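Long-range contact in arginase (Trypanosoma brucei brucei, PDB 4RHJ), which is of unknown function but has the arginase-deacetylase fold and evolved without the binuclear manganese cluster of arginases: residues A[24-36]-A[124-136]. Numbering follows the deposited sequence.
Sequences KFLMNVKGVTPRG and LEASTELLEKGYV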
# COMPACT_ATOMS: atom_id res chain seq x y z
N LYS A 24 -40.46 0.13 0.63
CA LYS A 24 -40.20 0.03 -0.79
C LYS A 24 -39.16 -1.04 -1.09
O LYS A 24 -39.25 -1.71 -2.12
CB LYS A 24 -39.74 1.38 -1.35
CG LYS A 24 -39.27 1.36 -2.81
CD LYS A 24 -38.92 2.77 -3.32
CE LYS A 24 -38.10 2.73 -4.60
NZ LYS A 24 -37.66 4.09 -5.04
N PHE A 25 -38.17 -1.21 -0.21
CA PHE A 25 -37.22 -2.31 -0.38
C PHE A 25 -37.94 -3.61 -0.10
O PHE A 25 -37.83 -4.58 -0.85
CB PHE A 25 -35.99 -2.18 0.54
CG PHE A 25 -35.06 -3.38 0.47
CD1 PHE A 25 -34.13 -3.48 -0.55
CD2 PHE A 25 -35.15 -4.41 1.39
CE1 PHE A 25 -33.29 -4.57 -0.64
CE2 PHE A 25 -34.32 -5.50 1.30
CZ PHE A 25 -33.39 -5.58 0.27
N LEU A 26 -38.70 -3.62 0.99
CA LEU A 26 -39.47 -4.79 1.39
C LEU A 26 -40.47 -5.22 0.32
O LEU A 26 -40.52 -6.40 -0.03
CB LEU A 26 -40.17 -4.52 2.72
CG LEU A 26 -39.17 -4.31 3.86
CD1 LEU A 26 -39.87 -3.96 5.16
CD2 LEU A 26 -38.27 -5.54 4.02
N MET A 27 -41.25 -4.27 -0.19
CA MET A 27 -42.23 -4.53 -1.26
C MET A 27 -41.58 -5.17 -2.47
O MET A 27 -42.19 -5.94 -3.20
CB MET A 27 -42.93 -3.22 -1.68
CG MET A 27 -42.89 -2.92 -3.19
SD MET A 27 -42.03 -1.39 -3.67
CE MET A 27 -43.29 -0.15 -3.39
N ASN A 28 -40.31 -4.83 -2.67
CA ASN A 28 -39.53 -5.27 -3.81
C ASN A 28 -38.93 -6.67 -3.65
O ASN A 28 -38.97 -7.48 -4.59
CB ASN A 28 -38.42 -4.26 -4.07
CG ASN A 28 -37.59 -4.61 -5.27
OD1 ASN A 28 -36.45 -5.06 -5.15
ND2 ASN A 28 -38.16 -4.40 -6.45
N VAL A 29 -38.38 -6.97 -2.47
CA VAL A 29 -37.73 -8.25 -2.23
C VAL A 29 -38.71 -9.41 -2.34
O VAL A 29 -38.38 -10.49 -2.83
CB VAL A 29 -37.02 -8.29 -0.84
CG1 VAL A 29 -38.01 -8.36 0.31
CG2 VAL A 29 -36.06 -9.47 -0.76
N LYS A 30 -39.95 -9.18 -1.92
CA LYS A 30 -40.92 -10.24 -1.85
C LYS A 30 -41.21 -10.80 -3.24
O LYS A 30 -41.08 -11.99 -3.47
CB LYS A 30 -42.22 -9.75 -1.20
CG LYS A 30 -42.06 -9.19 0.21
CD LYS A 30 -43.43 -8.89 0.83
CE LYS A 30 -43.30 -8.13 2.15
NZ LYS A 30 -44.61 -7.68 2.71
N GLY A 31 -41.57 -9.92 -4.17
CA GLY A 31 -42.10 -10.34 -5.46
C GLY A 31 -41.13 -10.65 -6.59
O GLY A 31 -41.51 -10.60 -7.76
N VAL A 32 -39.89 -11.00 -6.26
CA VAL A 32 -38.90 -11.33 -7.28
C VAL A 32 -39.14 -12.75 -7.77
O VAL A 32 -39.24 -13.67 -6.97
CB VAL A 32 -37.46 -11.17 -6.75
CG1 VAL A 32 -36.45 -11.72 -7.75
CG2 VAL A 32 -37.17 -9.72 -6.47
N THR A 33 -39.26 -12.92 -9.09
CA THR A 33 -39.61 -14.21 -9.67
C THR A 33 -38.58 -15.23 -9.23
O THR A 33 -37.39 -15.04 -9.43
CB THR A 33 -39.69 -14.18 -11.22
OG1 THR A 33 -40.82 -13.40 -11.64
CG2 THR A 33 -39.83 -15.59 -11.77
N PRO A 34 -39.04 -16.31 -8.59
CA PRO A 34 -38.13 -17.31 -8.02
C PRO A 34 -37.18 -17.94 -9.03
O PRO A 34 -37.47 -18.03 -10.22
CB PRO A 34 -39.08 -18.36 -7.45
CG PRO A 34 -40.39 -18.12 -8.12
CD PRO A 34 -40.44 -16.66 -8.34
N ARG A 35 -36.02 -18.35 -8.53
CA ARG A 35 -35.08 -19.17 -9.25
C ARG A 35 -35.79 -20.40 -9.81
O ARG A 35 -36.44 -21.13 -9.06
CB ARG A 35 -33.94 -19.56 -8.32
CG ARG A 35 -32.95 -20.53 -8.86
CD ARG A 35 -32.25 -21.20 -7.71
NE ARG A 35 -31.09 -21.95 -8.15
CZ ARG A 35 -30.34 -22.67 -7.33
NH1 ARG A 35 -30.64 -22.72 -6.04
NH2 ARG A 35 -29.29 -23.33 -7.80
N GLY A 36 -35.67 -20.63 -11.12
CA GLY A 36 -36.37 -21.73 -11.76
C GLY A 36 -35.59 -23.02 -11.92
O GLY A 36 -34.53 -23.21 -11.31
N LEU A 124 -33.12 -9.50 8.35
CA LEU A 124 -33.54 -10.86 8.59
C LEU A 124 -34.63 -11.23 7.59
O LEU A 124 -34.66 -12.31 7.05
CB LEU A 124 -34.03 -11.00 10.04
CG LEU A 124 -34.18 -12.33 10.77
CD1 LEU A 124 -32.86 -12.81 11.35
CD2 LEU A 124 -35.25 -12.18 11.85
N GLU A 125 -35.53 -10.29 7.33
CA GLU A 125 -36.64 -10.55 6.41
C GLU A 125 -36.19 -10.58 4.95
O GLU A 125 -36.66 -11.42 4.17
CB GLU A 125 -37.72 -9.49 6.59
CG GLU A 125 -38.41 -9.12 5.31
CD GLU A 125 -39.69 -8.42 5.57
OE1 GLU A 125 -39.99 -8.20 6.76
OE2 GLU A 125 -40.40 -8.10 4.59
N ALA A 126 -35.30 -9.67 4.57
CA ALA A 126 -34.70 -9.71 3.24
C ALA A 126 -33.94 -11.02 3.01
O ALA A 126 -34.21 -11.73 2.05
CB ALA A 126 -33.77 -8.53 3.04
N SER A 127 -33.01 -11.33 3.90
CA SER A 127 -32.17 -12.51 3.77
C SER A 127 -33.03 -13.77 3.67
O SER A 127 -32.82 -14.62 2.80
CB SER A 127 -31.20 -12.61 4.94
OG SER A 127 -31.89 -12.60 6.18
N THR A 128 -34.01 -13.87 4.57
CA THR A 128 -35.00 -14.95 4.53
C THR A 128 -35.73 -15.05 3.18
O THR A 128 -35.94 -16.15 2.65
CB THR A 128 -36.05 -14.76 5.64
OG1 THR A 128 -35.45 -14.99 6.93
CG2 THR A 128 -37.19 -15.72 5.45
N GLU A 129 -36.09 -13.90 2.62
CA GLU A 129 -36.86 -13.85 1.38
C GLU A 129 -35.97 -13.97 0.15
O GLU A 129 -36.45 -14.15 -0.96
CB GLU A 129 -37.69 -12.57 1.30
CG GLU A 129 -38.90 -12.65 0.38
CD GLU A 129 -40.22 -12.82 1.12
OE1 GLU A 129 -40.22 -13.00 2.35
OE2 GLU A 129 -41.29 -12.76 0.47
N LEU A 130 -34.66 -13.86 0.36
CA LEU A 130 -33.69 -14.10 -0.70
C LEU A 130 -33.26 -15.56 -0.71
O LEU A 130 -33.04 -16.15 -1.78
CB LEU A 130 -32.46 -13.19 -0.53
CG LEU A 130 -32.70 -11.76 -0.99
CD1 LEU A 130 -31.41 -10.95 -1.04
CD2 LEU A 130 -33.45 -11.75 -2.33
N LEU A 131 -33.14 -16.12 0.48
CA LEU A 131 -32.73 -17.50 0.68
C LEU A 131 -33.85 -18.46 0.35
O LEU A 131 -33.58 -19.56 -0.12
CB LEU A 131 -32.28 -17.73 2.12
CG LEU A 131 -30.91 -17.19 2.51
CD1 LEU A 131 -30.69 -17.41 4.00
CD2 LEU A 131 -29.84 -17.88 1.69
N GLU A 132 -35.09 -18.07 0.60
CA GLU A 132 -36.21 -18.92 0.27
C GLU A 132 -36.19 -19.21 -1.23
O GLU A 132 -36.45 -20.34 -1.65
CB GLU A 132 -37.53 -18.29 0.69
CG GLU A 132 -37.87 -18.54 2.14
CD GLU A 132 -39.10 -17.79 2.60
OE1 GLU A 132 -40.01 -17.55 1.78
OE2 GLU A 132 -39.15 -17.43 3.80
N LYS A 133 -35.85 -18.20 -2.02
CA LYS A 133 -35.93 -18.32 -3.48
C LYS A 133 -34.66 -18.88 -4.14
O LYS A 133 -34.58 -18.95 -5.35
CB LYS A 133 -36.26 -16.97 -4.10
CG LYS A 133 -37.43 -16.22 -3.50
CD LYS A 133 -37.58 -14.86 -4.18
CE LYS A 133 -38.79 -14.07 -3.69
NZ LYS A 133 -40.06 -14.48 -4.34
N GLY A 134 -33.68 -19.28 -3.34
CA GLY A 134 -32.50 -19.90 -3.90
C GLY A 134 -31.48 -18.93 -4.48
O GLY A 134 -30.68 -19.30 -5.34
N TYR A 135 -31.52 -17.67 -4.04
CA TYR A 135 -30.44 -16.74 -4.34
C TYR A 135 -29.49 -16.79 -3.17
O TYR A 135 -29.95 -16.96 -2.03
CB TYR A 135 -30.95 -15.31 -4.55
CG TYR A 135 -32.06 -15.17 -5.57
CD1 TYR A 135 -33.34 -15.58 -5.28
CD2 TYR A 135 -31.82 -14.64 -6.83
CE1 TYR A 135 -34.35 -15.47 -6.19
CE2 TYR A 135 -32.84 -14.53 -7.75
CZ TYR A 135 -34.11 -14.95 -7.41
OH TYR A 135 -35.19 -14.87 -8.27
N VAL A 136 -28.19 -16.69 -3.44
CA VAL A 136 -27.17 -16.47 -2.41
C VAL A 136 -27.16 -14.98 -2.08
O VAL A 136 -26.77 -14.15 -2.90
CB VAL A 136 -25.74 -16.91 -2.87
CG1 VAL A 136 -24.66 -16.32 -1.96
CG2 VAL A 136 -25.61 -18.41 -2.92
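Lys133 reaches across to the carbonyls of Lys30 and Val32, an example of a lysine side chain serving backbone acceptors where a helix gives way to loop. Its ammonium group donates to Lys30 O at 2.8 Å, the C=O...N angle being 163°, and to Val32 O at 2.9 Å, tilted from the carbonyl plane. A bend at its last torsion (chi4 -82°) turns NZ between the two acceptors, tying the end of helix 24-30 and the loop beyond it to the type I turn from Leu131 to Gly134.

Apolar contacts join the helices themselves, which run nearly parallel, 15° apart with axes 9.8 Å from each other. Ala126 CB meets the rim of the Phe25 ring in its plane, 3.5 Å from CE2, while Val29 CG2 packs on Leu130 CD2. In this chain of arginase-deacetylase fold, with its parallel sheet, both helices pack on strand 95-103 through Phe25 and Leu130, which touch Cys101.

Two carboxylates lie against aliphatic groups: Glu125 OE2 is 3.4 Å from Leu26 CD2, the side chains crossing at about a right angle, and Glu129 OE2 is 3.6 Å from Lys30 CB.

Gly134, with positive phi, completes a Schellman motif. Arg35 sets CB against Lys133 O and CD 3.4 Å from Gly134 O, and Val32 CG1 lies 3.4 Å from Tyr135 OH.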